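PDB 3OTT: Two-component system sensor histidine kinase from Bacteroides thetaiotaomicron, which probably senses saccharides outside the cell and relays the signal across the membrane to a histidine kinase that controls transcription. Local coordinates for residues G211-Y216 / Q225-H230; F473-I478 / L488-K493; T639-N644 / D654-I659; R64-V69 / G79-I84. All blocks are in the same frame, centred on the assembly; numbering follows the deposited sequence.

Interaction 1. Residues G211-Y216 / Q225-H230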
loop_
_atom_site.group_PDB
_atom_site.type_symbol
_atom_site.label_atom_id
_atom_site.label_comp_id
_atom_site.label_asym_id
_atom_site.label_seq_id
_atom_site.Cartn_x
_atom_site.Cartn_y
_atom_site.Cartn_z
ATOM N N GLY B 211 -11.228 9.111 37.105
ATOM C CA GLY B 211 -12.131 8.140 37.699
ATOM C C GLY B 211 -12.563 6.968 36.819
ATOM O O GLY B 211 -13.076 5.983 37.325
ATOM N N TYR B 212 -12.389 7.069 35.514
ATOM C CA TYR B 212 -12.960 6.091 34.614
ATOM C C TYR B 212 -12.120 6.019 33.385
ATOM O O TYR B 212 -11.511 7.013 32.980
ATOM C CB TYR B 212 -14.336 6.550 34.141
ATOM C CG TYR B 212 -15.373 6.642 35.203
ATOM C CD1 TYR B 212 -15.574 7.826 35.903
ATOM C CD2 TYR B 212 -16.170 5.527 35.511
ATOM C CE1 TYR B 212 -16.549 7.912 36.915
ATOM C CE2 TYR B 212 -17.172 5.620 36.493
ATOM C CZ TYR B 212 -17.339 6.793 37.199
ATOM O OH TYR B 212 -18.355 6.860 38.142
ATOM N N LEU B 213 -12.161 4.851 32.781
ATOM C CA LEU B 213 -11.697 4.584 31.458
ATOM C C LEU B 213 -12.964 4.120 30.617
ATOM O O LEU B 213 -13.662 3.162 31.024
ATOM C CB LEU B 213 -10.710 3.420 31.523
ATOM C CG LEU B 213 -10.049 3.009 30.207
ATOM C CD1 LEU B 213 -9.379 4.217 29.497
ATOM C CD2 LEU B 213 -9.058 1.853 30.426
ATOM N N PHE B 214 -13.263 4.824 29.524
ATOM C CA PHE B 214 -14.394 4.513 28.642
ATOM C C PHE B 214 -13.924 3.965 27.338
ATOM O O PHE B 214 -12.845 4.339 26.852
ATOM C CB PHE B 214 -15.206 5.741 28.357
ATOM C CG PHE B 214 -15.864 6.330 29.580
ATOM C CD1 PHE B 214 -15.250 7.337 30.295
ATOM C CD2 PHE B 214 -17.153 5.887 29.990
ATOM C CE1 PHE B 214 -15.922 7.922 31.466
ATOM C CE2 PHE B 214 -17.806 6.436 31.121
ATOM C CZ PHE B 214 -17.162 7.468 31.874
ATOM N N GLN B 215 -14.748 3.120 26.730
ATOM C CA GLN B 215 -14.635 2.874 25.313
ATOM C C GLN B 215 -15.867 3.416 24.632
ATOM O O GLN B 215 -16.977 3.066 25.007
ATOM C CB GLN B 215 -14.629 1.398 25.065
ATOM C CG GLN B 215 -13.334 0.763 25.322
ATOM C CD GLN B 215 -13.427 -0.741 25.214
ATOM O OE1 GLN B 215 -13.881 -1.425 26.154
ATOM N NE2 GLN B 215 -12.978 -1.274 24.073
ATOM N N TYR B 216 -15.688 4.207 23.577
ATOM C CA TYR B 216 -16.817 4.681 22.748
ATOM C C TYR B 216 -16.730 3.988 21.399
ATOM O O TYR B 216 -15.650 3.855 20.849
ATOM C CB TYR B 216 -16.727 6.180 22.618
ATOM C CG TYR B 216 -17.572 6.792 21.518
ATOM C CD1 TYR B 216 -18.959 6.879 21.665
ATOM C CD2 TYR B 216 -17.010 7.279 20.354
ATOM C CE1 TYR B 216 -19.769 7.427 20.727
ATOM C CE2 TYR B 216 -17.863 7.812 19.343
ATOM C CZ TYR B 216 -19.269 7.891 19.579
ATOM O OH TYR B 216 -20.194 8.442 18.706
ATOM N N GLN B 225 -18.327 1.737 30.258
ATOM C CA GLN B 225 -17.512 2.073 31.421
ATOM C C GLN B 225 -16.634 0.870 31.673
ATOM O O GLN B 225 -17.014 -0.035 32.431
ATOM C CB GLN B 225 -18.407 2.295 32.624
ATOM C CG GLN B 225 -18.257 3.577 33.322
ATOM C CD GLN B 225 -19.147 3.598 34.556
ATOM O OE1 GLN B 225 -18.926 2.828 35.522
ATOM N NE2 GLN B 225 -20.206 4.425 34.510
ATOM N N THR B 226 -15.486 0.840 31.013
ATOM C CA THR B 226 -14.579 -0.287 31.095
ATOM C C THR B 226 -13.855 -0.452 32.445
ATOM O O THR B 226 -13.625 -1.577 32.868
ATOM C CB THR B 226 -13.520 -0.213 29.987
ATOM O OG1 THR B 226 -14.170 0.050 28.728
ATOM C CG2 THR B 226 -12.702 -1.511 29.935
ATOM N N GLU B 227 -13.458 0.643 33.089
ATOM C CA GLU B 227 -12.826 0.566 34.399
ATOM C C GLU B 227 -13.277 1.786 35.230
ATOM O O GLU B 227 -13.586 2.836 34.679
ATOM C CB GLU B 227 -11.295 0.581 34.294
ATOM C CG GLU B 227 -10.681 -0.453 33.376
ATOM C CD GLU B 227 -10.904 -1.900 33.863
ATOM O OE1 GLU B 227 -11.135 -2.121 35.084
ATOM O OE2 GLU B 227 -10.856 -2.819 33.010
ATOM N N ALA B 228 -13.341 1.618 36.550
ATOM C CA ALA B 228 -13.703 2.671 37.481
ATOM C C ALA B 228 -12.632 2.614 38.566
ATOM O O ALA B 228 -12.444 1.594 39.216
ATOM C CB ALA B 228 -15.143 2.441 38.049
ATOM N N PHE B 229 -11.842 3.676 38.665
ATOM C CA PHE B 229 -10.678 3.698 39.528
ATOM C C PHE B 229 -10.815 4.989 40.302
ATOM O O PHE B 229 -10.205 5.999 39.918
ATOM C CB PHE B 229 -9.423 3.877 38.679
ATOM C CG PHE B 229 -9.047 2.691 37.810
ATOM C CD1 PHE B 229 -9.351 1.377 38.169
ATOM C CD2 PHE B 229 -8.283 2.893 36.673
ATOM C CE1 PHE B 229 -8.949 0.276 37.371
ATOM C CE2 PHE B 229 -7.874 1.801 35.868
ATOM C CZ PHE B 229 -8.220 0.484 36.231
ATOM N N HIS B 230 -11.617 4.995 41.342
ATOM C CA HIS B 230 -11.822 6.183 42.190
ATOM C C HIS B 230 -10.517 6.799 42.703
ATOM O O HIS B 230 -9.557 6.048 43.015
ATOM C CB HIS B 230 -12.626 5.743 43.391
ATOM C CG HIS B 230 -12.982 6.848 44.313
ATOM N ND1 HIS B 230 -12.814 6.748 45.677
ATOM C CD2 HIS B 230 -13.497 8.081 44.076
ATOM C CE1 HIS B 230 -13.227 7.869 46.243
ATOM N NE2 HIS B 230 -13.642 8.692 45.294
#
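A classic beta bulge, with Thr-226 and Glu-227 both facing Leu-213, interrupts the hairpin of strands 212-217 and 222-229 in a four-stranded propeller blade. The carbonyl O of Leu-213 receives Glu-227 N at 3.3 Å and, weakly, Thr-226 N at 3.0 Å. In return, Leu-213 N donates to Glu-227 O (3.1 Å). The extra residue turns Thr-226 toward the neighbouring strand, where its OG1 donates to Gln-215 OE1 at 3.0 Å, in the amide plane and on a lone pair. An alanine in place of Gln-215 would probably leave Thr-226 OG1 without this acceptor and its hydroxyl freer to turn. On the face carrying Tyr-212, Phe-214 and Gln-225, the amide carbon CD of Gln-225 comes 3.4 Å from Tyr-212 CE2, the amide plane turned 64° from that of the ring. Its CG meets Phe-214 CE2 at 3.6 Å. A glutamine suits this place because its methylenes can lie against rings while its NE2 reaches Pro-183 O; Tyr-212 OH, in turn, accepts from His-185 N. The bulge thus gains a side-chain bond beside its backbone bonds, and the polar ends of Tyr-212 and Gln-225 tie the hairpin to the 183-185 loop.

Interaction 2. Residues F473-I478 / L488-K493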
loop_
_atom_site.group_PDB
_atom_site.type_symbol
_atom_site.label_atom_id
_atom_site.label_comp_id
_atom_site.label_asym_id
_atom_site.label_seq_id
_atom_site.Cartn_x
_atom_site.Cartn_y
_atom_site.Cartn_z
ATOM N N PHE B 473 1.555 -38.449 -10.466
ATOM C CA PHE B 473 1.666 -37.229 -9.655
ATOM C C PHE B 473 2.877 -37.257 -8.750
ATOM O O PHE B 473 2.896 -37.886 -7.659
ATOM C CB PHE B 473 0.405 -36.952 -8.841
ATOM C CG PHE B 473 -0.819 -37.533 -9.465
ATOM C CD1 PHE B 473 -1.676 -36.728 -10.236
ATOM C CD2 PHE B 473 -1.082 -38.911 -9.353
ATOM C CE1 PHE B 473 -2.804 -37.267 -10.855
ATOM C CE2 PHE B 473 -2.197 -39.474 -9.967
ATOM C CZ PHE B 473 -3.074 -38.644 -10.717
ATOM N N ILE B 474 3.870 -36.525 -9.204
ATOM C CA ILE B 474 5.158 -36.552 -8.533
ATOM C C ILE B 474 5.458 -35.214 -7.851
ATOM O O ILE B 474 5.433 -34.170 -8.498
ATOM C CB ILE B 474 6.229 -37.030 -9.494
ATOM C CG1 ILE B 474 6.025 -38.531 -9.749
ATOM C CG2 ILE B 474 7.565 -37.043 -8.812
ATOM C CD1 ILE B 474 5.313 -38.912 -10.870
ATOM N N ASN B 475 5.677 -35.239 -6.541
ATOM C CA ASN B 475 5.922 -34.024 -5.777
ATOM C C ASN B 475 7.367 -33.542 -5.807
ATOM O O ASN B 475 7.564 -32.375 -6.003
ATOM C CB ASN B 475 5.413 -34.108 -4.313
ATOM C CG ASN B 475 3.860 -33.809 -4.150
ATOM O OD1 ASN B 475 3.022 -34.251 -4.941
ATOM N ND2 ASN B 475 3.506 -33.090 -3.073
ATOM N N GLN B 476 8.346 -34.405 -5.516
ATOM C CA GLN B 476 9.784 -34.057 -5.339
ATOM C C GLN B 476 10.666 -35.241 -5.777
ATOM O O GLN B 476 10.345 -36.420 -5.531
ATOM C CB GLN B 476 10.153 -33.843 -3.869
ATOM C CG GLN B 476 9.759 -32.531 -3.257
ATOM C CD GLN B 476 9.236 -32.687 -1.832
ATOM O OE1 GLN B 476 8.223 -33.329 -1.606
ATOM N NE2 GLN B 476 9.907 -32.093 -0.889
ATOM N N ILE B 477 11.778 -34.915 -6.412
ATOM C CA ILE B 477 12.698 -35.910 -6.903
ATOM C C ILE B 477 14.053 -35.436 -6.372
ATOM O O ILE B 477 14.375 -34.273 -6.537
ATOM C CB ILE B 477 12.652 -36.042 -8.452
ATOM C CG1 ILE B 477 12.725 -34.657 -9.150
ATOM C CG2 ILE B 477 11.359 -36.727 -8.907
ATOM C CD1 ILE B 477 12.738 -34.667 -10.693
ATOM N N ILE B 478 14.824 -36.323 -5.728
ATOM C CA ILE B 478 16.097 -35.961 -5.097
ATOM C C ILE B 478 17.255 -36.957 -5.404
ATOM O O ILE B 478 17.113 -38.173 -5.180
ATOM C CB ILE B 478 15.891 -35.731 -3.570
ATOM C CG1 ILE B 478 14.645 -34.831 -3.373
ATOM C CG2 ILE B 478 17.175 -35.153 -2.918
ATOM C CD1 ILE B 478 14.665 -33.853 -2.297
ATOM N N LEU B 488 9.261 -38.722 -4.477
ATOM C CA LEU B 488 8.075 -38.601 -3.634
ATOM C C LEU B 488 6.820 -38.435 -4.543
ATOM O O LEU B 488 6.772 -37.511 -5.367
ATOM C CB LEU B 488 8.295 -37.424 -2.687
ATOM C CG LEU B 488 7.264 -37.031 -1.606
ATOM C CD1 LEU B 488 6.005 -36.559 -2.282
ATOM C CD2 LEU B 488 6.895 -38.153 -0.557
ATOM N N LEU B 489 5.867 -39.375 -4.449
ATOM C CA LEU B 489 4.581 -39.306 -5.170
ATOM C C LEU B 489 3.431 -38.817 -4.279
ATOM O O LEU B 489 3.451 -39.020 -3.105
ATOM C CB LEU B 489 4.203 -40.654 -5.841
ATOM C CG LEU B 489 5.346 -41.204 -6.731
ATOM C CD1 LEU B 489 6.324 -42.096 -5.924
ATOM C CD2 LEU B 489 4.861 -41.900 -7.939
ATOM N N TYR B 490 2.438 -38.158 -4.861
ATOM C CA TYR B 490 1.316 -37.613 -4.093
ATOM C C TYR B 490 0.430 -38.785 -3.615
ATOM O O TYR B 490 0.064 -39.684 -4.410
ATOM C CB TYR B 490 0.543 -36.613 -4.963
ATOM C CG TYR B 490 -0.750 -36.059 -4.352
ATOM C CD1 TYR B 490 -0.714 -35.075 -3.338
ATOM C CD2 TYR B 490 -2.026 -36.512 -4.789
ATOM C CE1 TYR B 490 -1.892 -34.550 -2.769
ATOM C CE2 TYR B 490 -3.237 -35.985 -4.213
ATOM C CZ TYR B 490 -3.145 -34.991 -3.215
ATOM O OH TYR B 490 -4.295 -34.462 -2.636
ATOM N N ASN B 491 0.097 -38.780 -2.328
ATOM C CA ASN B 491 -0.847 -39.790 -1.729
ATOM C C ASN B 491 -0.683 -41.229 -2.271
ATOM O O ASN B 491 -1.572 -41.808 -2.874
ATOM C CB ASN B 491 -2.328 -39.315 -1.750
ATOM C CG ASN B 491 -3.227 -40.124 -0.756
ATOM O OD1 ASN B 491 -2.813 -40.420 0.387
ATOM N ND2 ASN B 491 -4.435 -40.508 -1.206
ATOM N N ASN B 492 0.506 -41.772 -2.030
ATOM C CA ASN B 492 0.956 -43.072 -2.527
ATOM C C ASN B 492 1.530 -43.865 -1.338
ATOM O O ASN B 492 1.390 -43.448 -0.190
ATOM C CB ASN B 492 2.061 -42.843 -3.570
ATOM C CG ASN B 492 2.151 -43.983 -4.612
ATOM O OD1 ASN B 492 2.662 -45.064 -4.333
ATOM N ND2 ASN B 492 1.663 -43.716 -5.812
ATOM N N LYS B 493 2.209 -44.964 -1.606
ATOM C CA LYS B 493 2.769 -45.803 -0.532
ATOM C C LYS B 493 4.274 -45.938 -0.793
ATOM O O LYS B 493 4.674 -46.296 -1.883
ATOM C CB LYS B 493 2.082 -47.209 -0.508
ATOM C CG LYS B 493 0.506 -47.171 -0.565
ATOM C CD LYS B 493 -0.255 -48.491 -0.162
ATOM C CE LYS B 493 -0.038 -49.674 -1.143
ATOM N NZ LYS B 493 -1.261 -50.082 -2.005
#
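Leu-488 meets both Asn-475 and Gln-476 where a classic beta bulge joins the first two strands of a propeller blade, and this is the tightly packed half of the contact. Its carbonyl O takes Asn-475 N at 2.8 Å and, in a weak and longer bond, Gln-476 N. Its own N donates to Gln-476 O at 2.8 Å, nearly straight at 173°. These bonds and the burial of the leucine make this half tight. CG of Leu-488 stands anti to the backbone N (chi1 -178°), and its CD1 lies against Asn-475 CB, a short contact whose exact distance is doubtful. Gln-476 runs alongside, with OE1 3.8 Å from Leu-488 CG. On the face bearing Ile-474 and Leu-489, the two branched side chains lie side by side, CG1 of Ile-474 to CD2 of Leu-489 at 4.0 Å; such residues suit a buried face.

The other half is looser. Tyr-490 N still donates to Phe-473 O (2.8 Å), but of the two side chains only the CB atoms meet, at 3.9 Å, and both rings lead away. There Phe-473 packs on Glu-98 and Tyr-490 on Ser-130 of the second subunit. Asn-475 OD1 rests 3.4 Å from Tyr-490 CB, its amide 13° from parallel to the ring. The chemistry is therefore graded: backbone bonds and aliphatic carbon fix the hairpin at Leu-488, while aromatic side chains at its border are turned toward the subunit interface.

Interaction 3. Residues T639-N644 / D654-I659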
loop_
_atom_site.group_PDB
_atom_site.type_symbol
_atom_site.label_atom_id
_atom_site.label_comp_id
_atom_site.label_asym_id
_atom_site.label_seq_id
_atom_site.Cartn_x
_atom_site.Cartn_y
_atom_site.Cartn_z
ATOM N N THR B 639 26.195 10.908 16.562
ATOM C CA THR B 639 25.156 11.616 17.316
ATOM C C THR B 639 25.733 12.755 18.127
ATOM O O THR B 639 24.976 13.553 18.738
ATOM C CB THR B 639 24.344 10.628 18.232
ATOM O OG1 THR B 639 25.244 9.901 19.059
ATOM C CG2 THR B 639 23.661 9.557 17.387
ATOM N N ALA B 640 27.068 12.857 18.152
ATOM C CA ALA B 640 27.707 14.008 18.826
ATOM C C ALA B 640 29.130 14.288 18.364
ATOM O O ALA B 640 29.916 13.392 18.150
ATOM C CB ALA B 640 27.685 13.806 20.321
ATOM N N LEU B 641 29.466 15.570 18.257
ATOM C CA LEU B 641 30.827 15.964 17.968
ATOM C C LEU B 641 31.355 16.812 19.136
ATOM O O LEU B 641 30.704 17.762 19.541
ATOM C CB LEU B 641 30.869 16.792 16.673
ATOM C CG LEU B 641 32.221 17.438 16.287
ATOM C CD1 LEU B 641 33.258 16.383 15.982
ATOM C CD2 LEU B 641 32.060 18.322 15.095
ATOM N N TYR B 642 32.522 16.452 19.677
ATOM C CA TYR B 642 33.213 17.254 20.670
ATOM C C TYR B 642 34.517 17.792 20.103
ATOM O O TYR B 642 35.250 17.086 19.362
ATOM C CB TYR B 642 33.557 16.417 21.899
ATOM C CG TYR B 642 32.385 15.855 22.677
ATOM C CD1 TYR B 642 31.673 14.770 22.173
ATOM C CD2 TYR B 642 32.017 16.380 23.914
ATOM C CE1 TYR B 642 30.590 14.225 22.867
ATOM C CE2 TYR B 642 30.918 15.820 24.667
ATOM C CZ TYR B 642 30.226 14.735 24.096
ATOM O OH TYR B 642 29.170 14.127 24.683
ATOM N N ILE B 643 34.798 19.041 20.455
ATOM C CA ILE B 643 36.066 19.678 20.158
ATOM C C ILE B 643 36.611 20.137 21.506
ATOM O O ILE B 643 35.889 20.776 22.301
ATOM C CB ILE B 643 35.881 20.883 19.223
ATOM C CG1 ILE B 643 35.468 20.405 17.832
ATOM C CG2 ILE B 643 37.161 21.788 19.223
ATOM C CD1 ILE B 643 34.688 21.419 17.055
ATOM N N ASN B 644 37.863 19.760 21.791
ATOM C CA ASN B 644 38.468 20.016 23.095
ATOM C C ASN B 644 37.535 19.603 24.175
ATOM O O ASN B 644 37.428 20.262 25.211
ATOM C CB ASN B 644 38.839 21.494 23.273
ATOM C CG ASN B 644 39.796 21.957 22.220
ATOM O OD1 ASN B 644 40.773 21.259 21.909
ATOM N ND2 ASN B 644 39.506 23.082 21.610
ATOM N N ASP B 654 28.745 28.833 15.130
ATOM C CA ASP B 654 28.753 29.210 13.707
ATOM C C ASP B 654 29.415 28.209 12.762
ATOM O O ASP B 654 29.021 28.076 11.600
ATOM C CB ASP B 654 29.555 30.526 13.544
ATOM C CG ASP B 654 28.811 31.709 14.075
ATOM O OD1 ASP B 654 27.784 31.475 14.769
ATOM O OD2 ASP B 654 29.227 32.865 13.793
ATOM N N ASP B 655 30.442 27.538 13.244
ATOM C CA ASP B 655 31.403 26.936 12.330
ATOM C C ASP B 655 31.338 25.416 12.315
ATOM O O ASP B 655 32.282 24.732 11.905
ATOM C CB ASP B 655 32.823 27.446 12.654
ATOM C CG ASP B 655 33.232 27.214 14.127
ATOM O OD1 ASP B 655 32.354 27.218 15.032
ATOM O OD2 ASP B 655 34.448 27.048 14.387
ATOM N N VAL B 656 30.215 24.875 12.759
ATOM C CA VAL B 656 30.139 23.447 12.901
ATOM C C VAL B 656 28.813 22.952 12.344
ATOM O O VAL B 656 27.808 23.582 12.571
ATOM C CB VAL B 656 30.381 23.041 14.389
ATOM C CG1 VAL B 656 29.702 21.804 14.707
ATOM C CG2 VAL B 656 31.835 22.851 14.615
ATOM N N PRO B 657 28.809 21.838 11.592
ATOM C CA PRO B 657 27.501 21.410 11.038
ATOM C C PRO B 657 26.848 20.357 11.965
ATOM O O PRO B 657 27.395 20.059 13.033
ATOM C CB PRO B 657 27.881 20.820 9.666
ATOM C CG PRO B 657 29.261 20.170 9.964
ATOM C CD PRO B 657 29.933 21.052 11.051
ATOM N N ASN B 658 25.636 19.901 11.601
ATOM C CA ASN B 658 24.993 18.785 12.291
ATOM C C ASN B 658 25.653 17.516 11.874
ATOM O O ASN B 658 25.477 17.039 10.730
ATOM C CB ASN B 658 23.484 18.692 12.041
ATOM C CG ASN B 658 22.777 17.776 13.114
ATOM O OD1 ASN B 658 23.423 16.952 13.759
ATOM N ND2 ASN B 658 21.501 17.956 13.307
ATOM N N ILE B 659 26.381 16.951 12.840
ATOM C CA ILE B 659 27.230 15.784 12.654
ATOM C C ILE B 659 26.420 14.590 12.138
ATOM O O ILE B 659 26.942 13.769 11.387
ATOM C CB ILE B 659 28.005 15.442 13.958
ATOM C CG1 ILE B 659 29.144 14.451 13.697
ATOM C CG2 ILE B 659 27.069 14.856 15.077
ATOM C CD1 ILE B 659 30.218 14.976 12.780
#
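Ile-659 lays its CG2 methyl over one face of the peptide plane between Thr-639 and Ala-640, 3.7 Å from Ala-640 N and 3.9 Å from Thr-639 C. The polar atoms of that group have partners elsewhere: Thr-639 O accepts from Gln-52 NE2, and the backbone of Ala-640 bonds with Glu-677 of the adjoining strand. No aromatic ring enters the contact; that of Tyr-642 lies elsewhere, in a cation-pi pairing with Arg-711. The methyl reaches the peptide because CG1 of Ile-659 is anti to the backbone N (chi1 -166°), which puts CG2 in the crowded position between N and the carbonyl carbon.

The rest is aliphatic, and no hydrogen bond crosses the contact. CG1 of Ile-659 touches Leu-641 CB at 4.2 Å. Farther along, Leu-641 CD2 reaches Val-656 CG1 at 4.2 Å. Ile-643 and Val-656 meet tip to tip, CD1 to CG2, at 4.0 Å. Branched side chains fit here, since they fill a buried layer and ask for no polar partner. Beyond it, Asp-655 forms salt bridges with Arg-653 and Lys-668, and Asn-658 ND2 donates to Arg-90 O.

Leu-641 also touches Phe-676 of its own sheet and Ile-665 of strand 664-667, which belongs to the second sheet. Two sheets enclosing aliphatic side chains, with a connecting segment closing part of the core, is the layout of a beta-sandwich, consistent with the E-set type of the C-terminal Y_Y_Y domain.

Interaction 4. Residues R64-V69 / G79-I84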
loop_
_atom_site.group_PDB
_atom_site.type_symbol
_atom_site.label_atom_id
_atom_site.label_comp_id
_atom_site.label_asym_id
_atom_site.label_seq_id
_atom_site.Cartn_x
_atom_site.Cartn_y
_atom_site.Cartn_z
ATOM N N ARG B 64 9.222 24.134 29.669
ATOM C CA ARG B 64 8.534 22.865 29.749
ATOM C C ARG B 64 7.808 22.571 28.433
ATOM O O ARG B 64 7.151 23.438 27.869
ATOM C CB ARG B 64 7.577 22.830 30.953
ATOM C CG ARG B 64 6.735 21.555 31.067
ATOM C CD ARG B 64 5.795 21.546 32.307
ATOM N NE ARG B 64 5.803 20.241 32.975
ATOM C CZ ARG B 64 5.906 20.072 34.301
ATOM N NH1 ARG B 64 5.944 21.121 35.150
ATOM N NH2 ARG B 64 5.942 18.850 34.783
ATOM N N ILE B 65 7.915 21.330 27.975
ATOM C CA ILE B 65 7.272 20.885 26.777
ATOM C C ILE B 65 6.045 20.042 27.168
ATOM O O ILE B 65 6.157 19.142 27.999
ATOM C CB ILE B 65 8.220 19.949 25.989
ATOM C CG1 ILE B 65 9.626 20.560 25.833
ATOM C CG2 ILE B 65 7.633 19.542 24.588
ATOM C CD1 ILE B 65 9.640 21.816 25.026
ATOM N N TYR B 66 4.890 20.281 26.559
ATOM C CA TYR B 66 3.702 19.495 26.960
ATOM C C TYR B 66 3.309 18.436 25.967
ATOM O O TYR B 66 2.609 17.489 26.326
ATOM C CB TYR B 66 2.528 20.422 27.218
ATOM C CG TYR B 66 2.786 21.373 28.367
ATOM C CD1 TYR B 66 2.440 21.017 29.689
ATOM C CD2 TYR B 66 3.345 22.655 28.123
ATOM C CE1 TYR B 66 2.667 21.897 30.769
ATOM C CE2 TYR B 66 3.609 23.574 29.228
ATOM C CZ TYR B 66 3.271 23.163 30.534
ATOM O OH TYR B 66 3.473 24.021 31.575
ATOM N N CYS B 67 3.736 18.607 24.717
ATOM C CA CYS B 67 3.301 17.753 23.644
ATOM C C CYS B 67 4.164 18.121 22.451
ATOM O O CYS B 67 4.809 19.167 22.480
ATOM C CB CYS B 67 1.830 18.021 23.310
ATOM S SG CYS B 67 1.546 19.664 22.623
ATOM N N GLY B 68 4.160 17.271 21.431
ATOM C CA GLY B 68 4.884 17.540 20.206
ATOM C C GLY B 68 4.364 16.729 19.051
ATOM O O GLY B 68 3.748 15.716 19.271
ATOM N N VAL B 69 4.593 17.201 17.822
ATOM C CA VAL B 69 4.455 16.398 16.630
ATOM C C VAL B 69 5.565 16.746 15.650
ATOM O O VAL B 69 6.104 17.845 15.707
ATOM C CB VAL B 69 3.119 16.624 15.844
ATOM C CG1 VAL B 69 2.019 15.988 16.546
ATOM C CG2 VAL B 69 2.856 18.085 15.565
ATOM N N GLY B 79 4.489 21.993 22.184
ATOM C CA GLY B 79 3.685 22.931 22.930
ATOM C C GLY B 79 4.322 23.355 24.227
ATOM O O GLY B 79 4.871 22.522 24.915
ATOM N N THR B 80 4.219 24.642 24.578
ATOM C CA THR B 80 4.893 25.247 25.760
ATOM C C THR B 80 3.922 26.281 26.366
ATOM O O THR B 80 2.866 26.514 25.781
ATOM C CB THR B 80 6.218 26.014 25.366
ATOM O OG1 THR B 80 5.896 27.129 24.550
ATOM C CG2 THR B 80 7.224 25.147 24.569
ATOM N N ASP B 81 4.289 26.883 27.499
ATOM C CA ASP B 81 3.620 28.066 28.081
ATOM C C ASP B 81 3.552 29.234 27.092
ATOM O O ASP B 81 2.567 29.982 27.033
ATOM C CB ASP B 81 4.429 28.535 29.313
ATOM C CG ASP B 81 4.508 27.449 30.431
ATOM O OD1 ASP B 81 3.751 26.429 30.388
ATOM O OD2 ASP B 81 5.316 27.619 31.379
ATOM N N ASN B 82 4.612 29.415 26.314
ATOM C CA ASN B 82 4.614 30.545 25.415
ATOM C C ASN B 82 4.002 30.240 24.039
ATOM O O ASN B 82 3.724 31.137 23.247
ATOM C CB ASN B 82 5.972 31.174 25.265
ATOM C CG ASN B 82 5.894 32.486 24.493
ATOM O OD1 ASN B 82 6.595 32.662 23.487
ATOM N ND2 ASN B 82 5.012 33.406 24.938
ATOM N N GLY B 83 3.719 28.985 23.773
ATOM C CA GLY B 83 2.997 28.717 22.562
ATOM C C GLY B 83 3.517 27.464 21.937
ATOM O O GLY B 83 3.246 26.343 22.395
ATOM N N ILE B 84 4.244 27.666 20.866
ATOM C CA ILE B 84 4.795 26.580 20.127
ATOM C C ILE B 84 6.217 26.880 19.829
ATOM O O ILE B 84 6.537 27.886 19.254
ATOM C CB ILE B 84 4.028 26.327 18.834
ATOM C CG1 ILE B 84 2.639 25.801 19.186
ATOM C CG2 ILE B 84 4.820 25.376 17.916
ATOM C CD1 ILE B 84 1.847 25.354 18.038
HETATM O O HOH W 1 6.718 25.915 28.887
#
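Tyr-66 and Gly-79 provide the first of the backbone hydrogen bonds, Tyr-66 N to Gly-79 O at 2.8 Å. Gly-79 N answers with a bond to Cys-67 O (2.9 Å). Glycine suits this position because a beta carbon on it would run into Cys-67 SG.

One side-chain hydrogen bond crosses the contact: Tyr-66 OH donates to Asp-81 OD1 at 2.7 Å, and the oxygen receives it on its syn lone pair. The two side chains cross at about a right angle, with ring and carboxylate planes 40° apart. CG of Tyr-66 is anti to its carbonyl carbon (chi1 -63°), and the ring runs past the turn edge-on, CD2 lying 3.8 Å from Thr-80 CA. A phenylalanine in place of Tyr-66 would probably leave Asp-81 OD1 without this donor and the carboxylate freer to rotate. The ring also has a cation-pi partner in Arg-106.

A water makes the next link, donating to Arg-64 O at 2.7 Å and accepting from Asp-81 N at 3.0 Å.

Within the turn, Thr-80 OG1 accepts from Gly-83 N (3.0 Å), an ST motif that suits a threonine at the start of a tight turn; Gly-83 adopts backbone angles that only glycine takes comfortably.

Apolar contact is slight: Ile-65 CD1 touches Thr-80 CG2 at 4.1 Å, the threonine turning its methyl to the isoleucine while its hydroxyl serves the turn.

Direct bonds at Gly-79, a water beyond them and the phenol of Tyr-66 together bind the 80-83 turn, which links the second and third strands of a propeller blade, to residues 64-67 leading into its first strand, and the phenol's bond would be likely to steady the negative charge of Asp-81.

How the interactions relate
From the N terminus, interaction 4 comes first and closes a short loop between the first strand and the second turn of a blade in the N-terminal seven-bladed propeller. Interaction 1 follows in a later blade of the same propeller, pairing its third and outermost fourth strands, about 28 Å away between centres. Interaction 2 closes a hairpin in the second propeller, and interaction 3 lies in the C-terminal beta-sandwich. The four are in series, with none nested or crossing. Although last in sequence, interaction 3 returns to within about 16 Å of interaction 4 between nearest atoms, whereas interaction 2 lies across the chain's centre from both.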